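Local coordinates for protein PA0821 (Pseudomonas aeruginosa, PDB 7DRG) that probably acts as the immunity protein (antitoxin) of a type VI secretion cluster, protecting the cell from a putative VRR-NUC nuclease effector, at residues P15-I20 / A199-R204; T43-K48 / H141-L146; E174-Y179 / L235-R240; H182-S187 / P206-G211. One frame throughout, in Å; residues are numbered along the deposited sequence.

Interaction 1: P15-I20 / A199-R204; sequences PHLLEI and AFMAAR
P15 and L17 meet M201 and R204 in a buried contact of mixed polar and apolar character, where the link between helix 4-13 and strand 19-22 lies against the last turns of helix 191-204. One acceptor carries the polar half. The carbonyl P15 O takes a hydrogen bond from R204 NE at 2.8 Å, with an N-H...O angle of 163°, and lies in the guanidinium plane at its edge; R204 NH2 adds a weak second bond to P15 O at 3.2 Å. The bend of the arginine chain at chi3 (56°) turns NE back toward CB, on the side of P15 O, and CD itself lies over one face of the F200 ring, toward the rim. NH2 also bonds the carbonyl of L11, and NH1 reaches S197 OG of the second subunit, so a single guanidinium ties the end of helix 4-13, the following loop and the dimer partner together.

The apolar half belongs to M201, a selenomethionine. Its chain, bent at chi2 and chi3, brings SE to 3.4 Å from P15 O and swings the terminal CE to 3.6 Å from L17 CD1, the two side chains crossing at about a right angle. The I20 and M201 side chains run antiparallel past each other, with I20 CD1 4.2 Å from M201 CG. L11 and Y184 also touch M201.

With P15 O held by one straight bond and one weak one, the buried arginine charge is probably met mainly by the carbonyls of P15 and L11 and by S197 OG of the second subunit, with E195 of that subunit as a long, weak ion-pair partner.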
loop_
_atom_site.group_PDB
_atom_site.type_symbol
_atom_site.label_atom_id
_atom_site.label_comp_id
_atom_site.label_asym_id
_atom_site.label_seq_id
_atom_site.Cartn_x
_atom_site.Cartn_y
_atom_site.Cartn_z
ATOM N N PRO B 15 4.239 -7.296 -5.432
ATOM C CA PRO B 15 4.367 -5.909 -4.951
ATOM C C PRO B 15 3.871 -4.866 -5.935
ATOM O O PRO B 15 3.336 -3.832 -5.517
ATOM C CB PRO B 15 5.879 -5.764 -4.709
ATOM C CG PRO B 15 6.393 -7.163 -4.580
ATOM C CD PRO B 15 5.533 -7.998 -5.470
ATOM N N HIS B 16 4.030 -5.112 -7.234
ATOM C CA HIS B 16 3.921 -4.085 -8.259
ATOM C C HIS B 16 2.654 -4.241 -9.095
ATOM O O HIS B 16 2.082 -5.327 -9.215
ATOM C CB HIS B 16 5.142 -4.134 -9.189
ATOM C CG HIS B 16 5.327 -5.461 -9.859
ATOM N ND1 HIS B 16 5.752 -6.580 -9.176
ATOM C CD2 HIS B 16 5.125 -5.855 -11.139
ATOM C CE1 HIS B 16 5.814 -7.604 -10.008
ATOM N NE2 HIS B 16 5.440 -7.191 -11.206
ATOM N N LEU B 17 2.230 -3.119 -9.676
ATOM C CA LEU B 17 1.244 -3.077 -10.750
ATOM C C LEU B 17 1.921 -2.489 -11.977
ATOM O O LEU B 17 2.563 -1.439 -11.881
ATOM C CB LEU B 17 0.029 -2.217 -10.382
ATOM C CG LEU B 17 -0.959 -2.665 -9.302
ATOM C CD1 LEU B 17 -1.961 -1.558 -9.026
ATOM C CD2 LEU B 17 -1.679 -3.939 -9.712
ATOM N N LEU B 18 1.778 -3.157 -13.126
ATOM C CA LEU B 18 2.428 -2.672 -14.344
ATOM C C LEU B 18 1.736 -1.436 -14.898
ATOM O O LEU B 18 2.398 -0.478 -15.301
ATOM C CB LEU B 18 2.462 -3.772 -15.407
ATOM C CG LEU B 18 3.120 -5.083 -14.984
ATOM C CD1 LEU B 18 3.074 -6.097 -16.141
ATOM C CD2 LEU B 18 4.568 -4.840 -14.529
ATOM N N GLU B 19 0.411 -1.432 -14.916
ATOM C CA GLU B 19 -0.373 -0.313 -15.411
ATOM C C GLU B 19 -1.416 0.016 -14.358
ATOM O O GLU B 19 -1.986 -0.894 -13.750
ATOM C CB GLU B 19 -1.040 -0.670 -16.745
ATOM C CG GLU B 19 -1.642 0.485 -17.510
ATOM C CD GLU B 19 -2.207 0.038 -18.846
ATOM O OE1 GLU B 19 -3.415 -0.277 -18.910
ATOM O OE2 GLU B 19 -1.436 -0.017 -19.827
ATOM N N ILE B 20 -1.654 1.303 -14.107
ATOM C CA ILE B 20 -2.598 1.706 -13.061
ATOM C C ILE B 20 -3.601 2.692 -13.639
ATOM O O ILE B 20 -3.215 3.702 -14.237
ATOM C CB ILE B 20 -1.898 2.323 -11.836
ATOM C CG1 ILE B 20 -0.798 1.394 -11.311
ATOM C CG2 ILE B 20 -2.914 2.556 -10.716
ATOM C CD1 ILE B 20 -0.046 1.966 -10.129
ATOM N N ALA B 199 2.558 6.629 -4.335
ATOM C CA ALA B 199 2.863 6.532 -2.909
ATOM C C ALA B 199 2.534 5.145 -2.364
ATOM O O ALA B 199 3.286 4.590 -1.552
ATOM C CB ALA B 199 2.096 7.611 -2.144
ATOM N N PHE B 200 1.417 4.570 -2.811
ATOM C CA PHE B 200 1.033 3.228 -2.387
ATOM C C PHE B 200 2.055 2.199 -2.851
ATOM O O PHE B 200 2.454 1.310 -2.090
ATOM C CB PHE B 200 -0.359 2.925 -2.940
ATOM C CG PHE B 200 -0.795 1.498 -2.797
ATOM C CD1 PHE B 200 -0.809 0.873 -1.562
ATOM C CD2 PHE B 200 -1.247 0.800 -3.902
ATOM C CE1 PHE B 200 -1.245 -0.439 -1.435
ATOM C CE2 PHE B 200 -1.679 -0.508 -3.786
ATOM C CZ PHE B 200 -1.673 -1.131 -2.551
HETATM N N MSE B 201 2.512 2.328 -4.087
HETATM C CA MSE B 201 3.515 1.432 -4.634
HETATM C C MSE B 201 4.868 1.573 -3.931
HETATM O O MSE B 201 5.553 0.577 -3.688
HETATM C CB MSE B 201 3.647 1.688 -6.132
HETATM C CG MSE B 201 2.493 1.134 -6.942
HETATM SE SE MSE B 201 2.375 -0.797 -6.699
HETATM C CE MSE B 201 0.490 -0.955 -6.449
ATOM N N ALA B 202 5.236 2.812 -3.597
ATOM C CA ALA B 202 6.535 3.073 -2.983
ATOM C C ALA B 202 6.701 2.299 -1.685
ATOM O O ALA B 202 7.784 1.778 -1.397
ATOM C CB ALA B 202 6.699 4.569 -2.726
ATOM N N ALA B 203 5.635 2.217 -0.885
ATOM C CA ALA B 203 5.710 1.505 0.383
ATOM C C ALA B 203 5.935 0.008 0.197
ATOM O O ALA B 203 6.428 -0.647 1.119
ATOM C CB ALA B 203 4.437 1.760 1.192
ATOM N N ARG B 204 5.611 -0.538 -0.976
ATOM C CA ARG B 204 5.748 -1.962 -1.258
ATOM C C ARG B 204 6.988 -2.314 -2.066
ATOM O O ARG B 204 7.419 -3.473 -2.038
ATOM C CB ARG B 204 4.520 -2.458 -2.026
ATOM C CG ARG B 204 3.204 -2.095 -1.368
ATOM C CD ARG B 204 2.110 -1.930 -2.409
ATOM N NE ARG B 204 1.957 -3.123 -3.236
ATOM C CZ ARG B 204 1.117 -4.116 -2.959
ATOM N NH1 ARG B 204 0.362 -4.063 -1.868
ATOM N NH2 ARG B 204 1.030 -5.164 -3.768
#

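Interaction 2: T43-K48 / H141-L146; sequences TLYFKK and HDLSVL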
loop_
_atom_site.group_PDB
_atom_site.type_symbol
_atom_site.label_atom_id
_atom_site.label_comp_id
_atom_site.label_asym_id
_atom_site.label_seq_id
_atom_site.Cartn_x
_atom_site.Cartn_y
_atom_site.Cartn_z
ATOM N N THR B 43 17.182 9.321 -14.782
ATOM C CA THR B 43 17.080 10.725 -14.397
ATOM C C THR B 43 18.483 11.294 -14.246
ATOM O O THR B 43 19.297 10.743 -13.496
ATOM C CB THR B 43 16.323 10.859 -13.077
ATOM O OG1 THR B 43 15.018 10.282 -13.208
ATOM C CG2 THR B 43 16.211 12.308 -12.660
ATOM N N LEU B 44 18.769 12.383 -14.962
ATOM C CA LEU B 44 20.085 13.015 -14.942
ATOM C C LEU B 44 19.910 14.490 -14.612
ATOM O O LEU B 44 19.164 15.192 -15.300
ATOM C CB LEU B 44 20.799 12.850 -16.289
ATOM C CG LEU B 44 21.111 11.423 -16.740
ATOM C CD1 LEU B 44 21.712 11.433 -18.134
ATOM C CD2 LEU B 44 22.058 10.764 -15.764
ATOM N N TYR B 45 20.576 14.947 -13.555
ATOM C CA TYR B 45 20.594 16.357 -13.183
ATOM C C TYR B 45 21.895 16.967 -13.697
ATOM O O TYR B 45 22.976 16.498 -13.333
ATOM C CB TYR B 45 20.497 16.526 -11.666
ATOM C CG TYR B 45 19.279 15.917 -10.984
ATOM C CD1 TYR B 45 19.231 14.561 -10.679
ATOM C CD2 TYR B 45 18.207 16.721 -10.591
ATOM C CE1 TYR B 45 18.133 14.007 -10.017
ATOM C CE2 TYR B 45 17.112 16.180 -9.937
ATOM C CZ TYR B 45 17.083 14.828 -9.656
ATOM O OH TYR B 45 15.989 14.302 -8.996
ATOM N N PHE B 46 21.800 18.021 -14.515
ATOM C CA PHE B 46 22.982 18.540 -15.199
ATOM C C PHE B 46 22.894 20.055 -15.295
ATOM O O PHE B 46 21.831 20.648 -15.106
ATOM C CB PHE B 46 23.141 17.927 -16.599
ATOM C CG PHE B 46 22.056 18.333 -17.562
ATOM C CD1 PHE B 46 20.822 17.701 -17.546
ATOM C CD2 PHE B 46 22.267 19.344 -18.489
ATOM C CE1 PHE B 46 19.816 18.080 -18.421
ATOM C CE2 PHE B 46 21.266 19.721 -19.371
ATOM C CZ PHE B 46 20.036 19.084 -19.337
ATOM N N LYS B 47 24.018 20.687 -15.636
ATOM C CA LYS B 47 24.062 22.143 -15.712
ATOM C C LYS B 47 24.368 22.613 -17.130
ATOM O O LYS B 47 24.663 21.824 -18.031
ATOM C CB LYS B 47 25.083 22.713 -14.716
ATOM C CG LYS B 47 24.705 22.415 -13.268
ATOM C CD LYS B 47 25.562 23.172 -12.270
ATOM C CE LYS B 47 25.187 22.806 -10.847
ATOM N NZ LYS B 47 25.959 23.613 -9.857
ATOM N N LYS B 48 24.246 23.937 -17.306
ATOM C CA LYS B 48 24.568 24.650 -18.544
ATOM C C LYS B 48 23.613 24.309 -19.685
ATOM O O LYS B 48 23.980 24.402 -20.859
ATOM C CB LYS B 48 26.021 24.405 -18.967
ATOM C CG LYS B 48 27.021 24.839 -17.910
ATOM C CD LYS B 48 28.434 24.491 -18.328
ATOM C CE LYS B 48 29.204 25.724 -18.721
ATOM N NZ LYS B 48 30.471 25.370 -19.422
ATOM N N HIS B 141 19.314 29.234 -9.712
ATOM C CA HIS B 141 18.522 28.060 -10.092
ATOM C C HIS B 141 19.132 27.445 -11.351
ATOM O O HIS B 141 18.611 27.576 -12.459
ATOM C CB HIS B 141 17.063 28.445 -10.306
ATOM C CG HIS B 141 16.336 28.808 -9.046
ATOM N ND1 HIS B 141 14.964 28.937 -8.984
ATOM C CD2 HIS B 141 16.794 29.074 -7.799
ATOM C CE1 HIS B 141 14.608 29.263 -7.755
ATOM N NE2 HIS B 141 15.700 29.354 -7.017
ATOM N N ASP B 142 20.249 26.737 -11.169
ATOM C CA ASP B 142 21.104 26.347 -12.288
ATOM C C ASP B 142 21.027 24.873 -12.672
ATOM O O ASP B 142 21.747 24.455 -13.583
ATOM C CB ASP B 142 22.565 26.722 -11.990
ATOM C CG ASP B 142 23.129 26.009 -10.770
ATOM O OD1 ASP B 142 22.392 25.252 -10.108
ATOM O OD2 ASP B 142 24.330 26.203 -10.477
ATOM N N LEU B 143 20.176 24.081 -12.036
ATOM C CA LEU B 143 20.175 22.637 -12.240
ATOM C C LEU B 143 19.022 22.248 -13.158
ATOM O O LEU B 143 17.857 22.531 -12.852
ATOM C CB LEU B 143 20.072 21.909 -10.900
ATOM C CG LEU B 143 20.412 20.420 -10.942
ATOM C CD1 LEU B 143 21.830 20.222 -11.471
ATOM C CD2 LEU B 143 20.243 19.831 -9.550
ATOM N N SER B 144 19.350 21.613 -14.278
ATOM C CA SER B 144 18.377 21.114 -15.238
ATOM C C SER B 144 18.267 19.592 -15.128
ATOM O O SER B 144 19.045 18.933 -14.432
ATOM C CB SER B 144 18.769 21.539 -16.656
ATOM O OG SER B 144 18.782 22.962 -16.765
ATOM N N VAL B 145 17.273 19.030 -15.813
ATOM C CA VAL B 145 16.957 17.609 -15.677
ATOM C C VAL B 145 16.650 17.020 -17.043
ATOM O O VAL B 145 15.893 17.605 -17.822
ATOM C CB VAL B 145 15.761 17.373 -14.729
ATOM C CG1 VAL B 145 15.370 15.896 -14.728
ATOM C CG2 VAL B 145 16.076 17.849 -13.316
ATOM N N LEU B 146 17.226 15.854 -17.326
ATOM C CA LEU B 146 16.797 14.999 -18.426
ATOM C C LEU B 146 16.284 13.700 -17.832
ATOM O O LEU B 146 17.000 13.048 -17.067
ATOM C CB LEU B 146 17.948 14.697 -19.394
ATOM C CG LEU B 146 17.657 13.629 -20.452
ATOM C CD1 LEU B 146 16.509 14.043 -21.365
ATOM C CD2 LEU B 146 18.897 13.343 -21.289
HETATM O O HOH W 1 23.588 25.902 -15.377
#
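F46 and S144 face each other as a hydrogen-bonded pair: S144 N donates a hydrogen bond to F46 O at 2.8 Å, and F46 N donates one to S144 O at 2.9 Å. On the same side of the strands, S144 CB sits over one face of the F46 ring, 4.0 Å from its centroid and toward the rim, a CH-pi contact. F46 CG stands between the backbone N and the carbonyl carbon (chi1 67°), turning the ring across the partner strand; its edge meets L146 N, with CE1 3.6 Å from that nitrogen. L44 and L146 form the next hydrogen-bonded pair. Between the two, Y45 and V145 make a non-hydrogen-bonded pair on the other face, their side chains parallel in direction, with V145 CG2 3.6 Å from Y45 CD2. L143 CD2 comes against the same ring carbon, the two side chains crossing obliquely.

This is an antiparallel ladder between strands 34-46 and 144-151, whose short segments run at 153° to each other. Past its end, the extended K47 chain carries NZ to D142; NZ meets OD2 from above the carboxylate plane, 3.1 Å away, in a salt bridge. A water bridges K48 N and D142 O, holding the two departing chains together.

Outward, helix 161-173 covers L44 and L146 through F169, while V54 and L58 of helix 52-69 pack on F46. On the face of Y45, A213 of helix 213-216 touches both Y45 and V145. The Y45 hydroxyl bonds that of Y179, and S144 OG accepts from K132 N.

Interaction 3: E174-Y179 / L235-R240; sequences EPEQGY and LLNNER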
loop_
_atom_site.group_PDB
_atom_site.type_symbol
_atom_site.label_atom_id
_atom_site.label_comp_id
_atom_site.label_asym_id
_atom_site.label_seq_id
_atom_site.Cartn_x
_atom_site.Cartn_y
_atom_site.Cartn_z
ATOM N N GLU B 174 27.747 15.406 -18.680
ATOM C CA GLU B 174 28.542 15.489 -17.456
ATOM C C GLU B 174 27.667 15.887 -16.258
ATOM O O GLU B 174 27.863 16.949 -15.664
ATOM C CB GLU B 174 29.717 16.448 -17.625
ATOM C CG GLU B 174 30.607 16.050 -18.808
ATOM C CD GLU B 174 32.056 16.475 -18.647
ATOM O OE1 GLU B 174 32.302 17.681 -18.438
ATOM O OE2 GLU B 174 32.946 15.593 -18.735
ATOM N N PRO B 175 26.703 15.045 -15.890
ATOM C CA PRO B 175 25.709 15.433 -14.884
ATOM C C PRO B 175 26.308 15.537 -13.493
ATOM O O PRO B 175 27.377 14.997 -13.196
ATOM C CB PRO B 175 24.677 14.296 -14.944
ATOM C CG PRO B 175 24.980 13.546 -16.220
ATOM C CD PRO B 175 26.452 13.693 -16.418
ATOM N N GLU B 176 25.572 16.230 -12.621
ATOM C CA GLU B 176 25.971 16.317 -11.222
ATOM C C GLU B 176 25.646 15.030 -10.474
ATOM O O GLU B 176 26.406 14.603 -9.598
ATOM C CB GLU B 176 25.266 17.499 -10.554
ATOM C CG GLU B 176 25.330 18.795 -11.355
ATOM C CD GLU B 176 26.700 19.429 -11.336
ATOM O OE1 GLU B 176 27.217 19.662 -10.222
ATOM O OE2 GLU B 176 27.256 19.687 -12.435
ATOM N N GLN B 177 24.513 14.416 -10.800
ATOM C CA GLN B 177 24.013 13.249 -10.093
ATOM C C GLN B 177 22.898 12.648 -10.928
ATOM O O GLN B 177 22.377 13.282 -11.850
ATOM C CB GLN B 177 23.496 13.605 -8.696
ATOM C CG GLN B 177 22.395 14.656 -8.722
ATOM C CD GLN B 177 21.879 14.993 -7.342
ATOM O OE1 GLN B 177 21.396 14.119 -6.619
ATOM N NE2 GLN B 177 21.969 16.271 -6.965
ATOM N N GLY B 178 22.535 11.418 -10.597
ATOM C CA GLY B 178 21.512 10.750 -11.377
ATOM C C GLY B 178 21.314 9.327 -10.911
ATOM O O GLY B 178 22.045 8.817 -10.055
ATOM N N TYR B 179 20.307 8.688 -11.500
ATOM C CA TYR B 179 19.946 7.317 -11.147
ATOM C C TYR B 179 19.035 6.768 -12.231
ATOM O O TYR B 179 18.419 7.521 -12.992
ATOM C CB TYR B 179 19.252 7.230 -9.773
ATOM C CG TYR B 179 18.270 8.353 -9.540
ATOM C CD1 TYR B 179 16.971 8.287 -10.036
ATOM C CD2 TYR B 179 18.655 9.495 -8.845
ATOM C CE1 TYR B 179 16.081 9.342 -9.844
ATOM C CE2 TYR B 179 17.775 10.550 -8.649
ATOM C CZ TYR B 179 16.495 10.467 -9.144
ATOM O OH TYR B 179 15.645 11.525 -8.942
ATOM N N LEU B 235 24.573 7.528 -10.583
ATOM C CA LEU B 235 25.582 8.399 -11.182
ATOM C C LEU B 235 26.115 9.368 -10.133
ATOM O O LEU B 235 25.339 10.085 -9.493
ATOM C CB LEU B 235 25.012 9.169 -12.382
ATOM C CG LEU B 235 26.020 10.030 -13.161
ATOM C CD1 LEU B 235 25.592 10.136 -14.592
ATOM C CD2 LEU B 235 26.129 11.433 -12.572
ATOM N N LEU B 236 27.438 9.412 -9.988
ATOM C CA LEU B 236 28.115 10.368 -9.123
ATOM C C LEU B 236 29.095 11.173 -9.959
ATOM O O LEU B 236 29.913 10.587 -10.670
ATOM C CB LEU B 236 28.890 9.667 -8.007
ATOM C CG LEU B 236 28.178 8.601 -7.175
ATOM C CD1 LEU B 236 29.156 8.015 -6.173
ATOM C CD2 LEU B 236 26.961 9.174 -6.461
ATOM N N ASN B 237 29.027 12.500 -9.865
ATOM C CA ASN B 237 30.101 13.279 -10.467
ATOM C C ASN B 237 31.360 13.147 -9.608
ATOM O O ASN B 237 31.346 12.563 -8.523
ATOM C CB ASN B 237 29.685 14.744 -10.667
ATOM C CG ASN B 237 29.491 15.506 -9.363
ATOM O OD1 ASN B 237 29.396 14.925 -8.279
ATOM N ND2 ASN B 237 29.416 16.832 -9.474
ATOM N N ASN B 238 32.482 13.660 -10.124
ATOM C CA ASN B 238 33.741 13.434 -9.424
ATOM C C ASN B 238 33.723 14.015 -8.016
ATOM O O ASN B 238 34.323 13.437 -7.104
ATOM C CB ASN B 238 34.910 14.002 -10.227
ATOM C CG ASN B 238 35.388 13.046 -11.310
ATOM O OD1 ASN B 238 35.135 11.842 -11.247
ATOM N ND2 ASN B 238 36.095 13.576 -12.301
ATOM N N GLU B 239 33.024 15.131 -7.801
ATOM C CA GLU B 239 32.985 15.692 -6.455
ATOM C C GLU B 239 32.238 14.772 -5.491
ATOM O O GLU B 239 32.694 14.534 -4.368
ATOM C CB GLU B 239 32.365 17.087 -6.457
ATOM C CG GLU B 239 32.255 17.643 -5.046
ATOM C CD GLU B 239 31.989 19.129 -4.991
ATOM O OE1 GLU B 239 31.446 19.680 -5.972
ATOM O OE2 GLU B 239 32.327 19.743 -3.955
ATOM N N ARG B 240 31.078 14.252 -5.905
ATOM C CA ARG B 240 30.358 13.305 -5.056
ATOM C C ARG B 240 31.147 12.019 -4.876
ATOM O O ARG B 240 31.134 11.418 -3.794
ATOM C CB ARG B 240 28.986 13.010 -5.652
ATOM C CG ARG B 240 28.005 14.139 -5.445
ATOM C CD ARG B 240 26.762 14.008 -6.322
ATOM N NE ARG B 240 25.770 14.985 -5.906
ATOM C CZ ARG B 240 25.782 16.262 -6.263
ATOM N NH1 ARG B 240 26.728 16.724 -7.082
ATOM N NH2 ARG B 240 24.839 17.071 -5.810
HETATM O O HOH W 2 25.906 19.551 -7.899
HETATM O O HOH W 3 29.804 17.810 -12.182
#
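The R240 guanidinium carries Q177 over one face, CG lying toward the rim, while N237 CG and a bridging water meet its edge. Amide and guanidinium planes stand 38° apart; Q177 NE2 and R240 NH2, both donors, approach to 3.2 Å without bonding, NE2 having Y302 OH and NH2 a partner elsewhere.

The setting is an antiparallel strand pair, 177-180 with 233-237, the second of which runs directly into a capped helix. L235 N bonds G178 O at 2.9 Å, nearly straight at hydrogen but from above the carbonyl plane, and the return bond from G178 N to L235 O is weak. N237 is the N-cap of helix 238-243: with CG between backbone N and carbonyl carbon (chi1 68°), its OD1 accepts from R240 N at 3.0 Å. The bound water links R240 NH1 to E176 OE1, and a second one joins N237 ND2 to E176 OE2, weakly on the glutamate side. R240 NE is held by the carbonyl of R226.

On the other face of the sheet, L235 packs against P175 and the backbone of Q177 and G178, and Y264 covers both L235 and P175. The leucine crosses the proline at about a right angle, L235 CD1 touching P175 CG at 3.8 Å.

Interaction 4: H182-S187 / P206-G211; sequences HAYNLS and PGLDVG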
loop_
_atom_site.group_PDB
_atom_site.type_symbol
_atom_site.label_atom_id
_atom_site.label_comp_id
_atom_site.label_asym_id
_atom_site.label_seq_id
_atom_site.Cartn_x
_atom_site.Cartn_y
_atom_site.Cartn_z
ATOM N N HIS B 182 13.506 1.109 -11.855
ATOM C CA HIS B 182 12.049 1.128 -11.923
ATOM C C HIS B 182 11.468 2.453 -11.443
ATOM O O HIS B 182 11.907 3.026 -10.439
ATOM C CB HIS B 182 11.470 -0.007 -11.085
ATOM C CG HIS B 182 11.731 -1.366 -11.649
ATOM N ND1 HIS B 182 12.813 -2.129 -11.269
ATOM C CD2 HIS B 182 11.063 -2.096 -12.573
ATOM C CE1 HIS B 182 12.791 -3.277 -11.921
ATOM N NE2 HIS B 182 11.743 -3.282 -12.723
ATOM N N ALA B 183 10.462 2.929 -12.170
ATOM C CA ALA B 183 9.702 4.111 -11.781
ATOM C C ALA B 183 8.356 4.065 -12.480
ATOM O O ALA B 183 8.179 3.372 -13.486
ATOM C CB ALA B 183 10.426 5.416 -12.135
ATOM N N TYR B 184 7.404 4.810 -11.931
ATOM C CA TYR B 184 6.129 5.033 -12.597
ATOM C C TYR B 184 6.167 6.365 -13.325
ATOM O O TYR B 184 6.394 7.407 -12.701
ATOM C CB TYR B 184 4.960 5.028 -11.613
ATOM C CG TYR B 184 4.572 3.646 -11.194
ATOM C CD1 TYR B 184 3.774 2.851 -12.008
ATOM C CD2 TYR B 184 5.045 3.106 -10.008
ATOM C CE1 TYR B 184 3.441 1.566 -11.634
ATOM C CE2 TYR B 184 4.705 1.824 -9.621
ATOM C CZ TYR B 184 3.913 1.059 -10.442
ATOM O OH TYR B 184 3.583 -0.224 -10.073
ATOM N N ASN B 185 5.938 6.335 -14.635
ATOM C CA ASN B 185 5.561 7.560 -15.327
ATOM C C ASN B 185 4.106 7.843 -15.000
ATOM O O ASN B 185 3.275 6.935 -15.048
ATOM C CB ASN B 185 5.737 7.429 -16.839
ATOM C CG ASN B 185 7.180 7.513 -17.266
ATOM O OD1 ASN B 185 8.022 8.050 -16.543
ATOM N ND2 ASN B 185 7.472 7.008 -18.457
ATOM N N LEU B 186 3.796 9.086 -14.650
ATOM C CA LEU B 186 2.425 9.477 -14.355
ATOM C C LEU B 186 1.839 10.247 -15.534
ATOM O O LEU B 186 2.545 10.661 -16.458
ATOM C CB LEU B 186 2.360 10.325 -13.083
ATOM C CG LEU B 186 3.015 9.708 -11.845
ATOM C CD1 LEU B 186 2.789 10.613 -10.635
ATOM C CD2 LEU B 186 2.485 8.307 -11.578
ATOM N N SER B 187 0.523 10.428 -15.488
ATOM C CA SER B 187 -0.171 11.176 -16.520
ATOM C C SER B 187 0.465 12.556 -16.691
ATOM O O SER B 187 0.734 13.236 -15.691
ATOM C CB SER B 187 -1.650 11.318 -16.156
ATOM O OG SER B 187 -2.257 12.305 -16.974
ATOM N N PRO B 206 10.740 -1.191 -2.570
ATOM C CA PRO B 206 11.863 -0.330 -2.163
ATOM C C PRO B 206 12.789 0.055 -3.296
ATOM O O PRO B 206 13.522 1.041 -3.153
ATOM C CB PRO B 206 12.597 -1.175 -1.113
ATOM C CG PRO B 206 11.522 -2.096 -0.578
ATOM C CD PRO B 206 10.692 -2.437 -1.786
ATOM N N GLY B 207 12.800 -0.693 -4.401
ATOM C CA GLY B 207 13.631 -0.342 -5.539
ATOM C C GLY B 207 13.028 0.668 -6.486
ATOM O O GLY B 207 13.633 1.006 -7.507
ATOM N N LEU B 208 11.845 1.177 -6.174
ATOM C CA LEU B 208 11.153 2.110 -7.049
ATOM C C LEU B 208 11.580 3.538 -6.743
ATOM O O LEU B 208 11.562 3.956 -5.582
ATOM C CB LEU B 208 9.648 1.968 -6.845
ATOM C CG LEU B 208 8.841 2.922 -7.705
ATOM C CD1 LEU B 208 8.454 2.202 -8.996
ATOM C CD2 LEU B 208 7.638 3.433 -6.917
ATOM N N ASP B 209 11.932 4.293 -7.780
ATOM C CA ASP B 209 12.117 5.724 -7.611
ATOM C C ASP B 209 10.768 6.426 -7.614
ATOM O O ASP B 209 9.847 6.029 -8.329
ATOM C CB ASP B 209 12.997 6.303 -8.723
ATOM C CG ASP B 209 13.166 7.804 -8.595
ATOM O OD1 ASP B 209 13.608 8.252 -7.514
ATOM O OD2 ASP B 209 12.855 8.532 -9.566
ATOM N N VAL B 210 10.667 7.496 -6.818
ATOM C CA VAL B 210 9.431 8.251 -6.635
ATOM C C VAL B 210 9.735 9.736 -6.766
ATOM O O VAL B 210 10.813 10.200 -6.385
ATOM C CB VAL B 210 8.798 7.943 -5.255
ATOM C CG1 VAL B 210 7.604 8.841 -4.972
ATOM C CG2 VAL B 210 8.399 6.479 -5.182
ATOM N N GLY B 211 8.781 10.482 -7.313
ATOM C CA GLY B 211 8.838 11.933 -7.302
ATOM C C GLY B 211 9.107 12.513 -8.682
ATOM O O GLY B 211 9.170 11.810 -9.691
HETATM O O HOH W 4 14.684 -0.385 -9.635
HETATM O O HOH W 5 7.519 5.981 -9.397
#
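L208 holds CG anti to its backbone N (chi1 179°), and its chi2 near 94°, away from the usual rotamer values, turns CD1 to the ring of Y184, whose own CG lies anti to the carbonyl carbon; the two side chains cross at about a right angle. L208 CD1 ends 3.7 Å from Y184 CD2, oblique to the ring, and also lies 3.6 Å from A183 CA.

Beside this apolar touch, the backbones meet through one direct hydrogen bond, D209 N to H182 O at 2.9 Å and 167°. Two waters extend it. One accepts from H182 N, meets H182 ND1 in the plane of the imidazole, and donates to G207 O; the other accepts from Y184 N and donates to D209 O at 2.6 Å. Loop 206-211, which joins helix 191-204 to helix 213-216, thus runs beside strand 182-186 with one direct bond and two water bridges joining the backbones.

The tyrosine hydroxyl probably bonds the carbonyl of L17, at a doubtfully short distance, and the D209 carboxylate forms a salt bridge with K228. Strand 34-46 pairs with strand 182-186 through C39 and V37. The buried backbone groups of this seam are therefore satisfied partly by bound water, and the D209 charge is probably balanced chiefly by K228.

All four contacts are largely buried, and each involves a strand of the antiparallel sheet system. The centre of interaction 4 lies about 7 Å from the centre of the chain, nearer than the others; interaction 1 lies on the opposite side of that centre from interactions 2 and 3. Interactions 2 and 3 adjoin through neighbouring strands 34-46 and 177-180, with Y45 O and E176 N in a probable hydrogen bond. Interactions 1 and 4 touch through Y184, which packs on M201 and probably bonds L17. Chemistry follows position: direct ladder bonds dominate interaction 2, a helix cap with waters marks interaction 3, water-bridged backbone marks interaction 4, and interaction 1 alone reaches the second subunit.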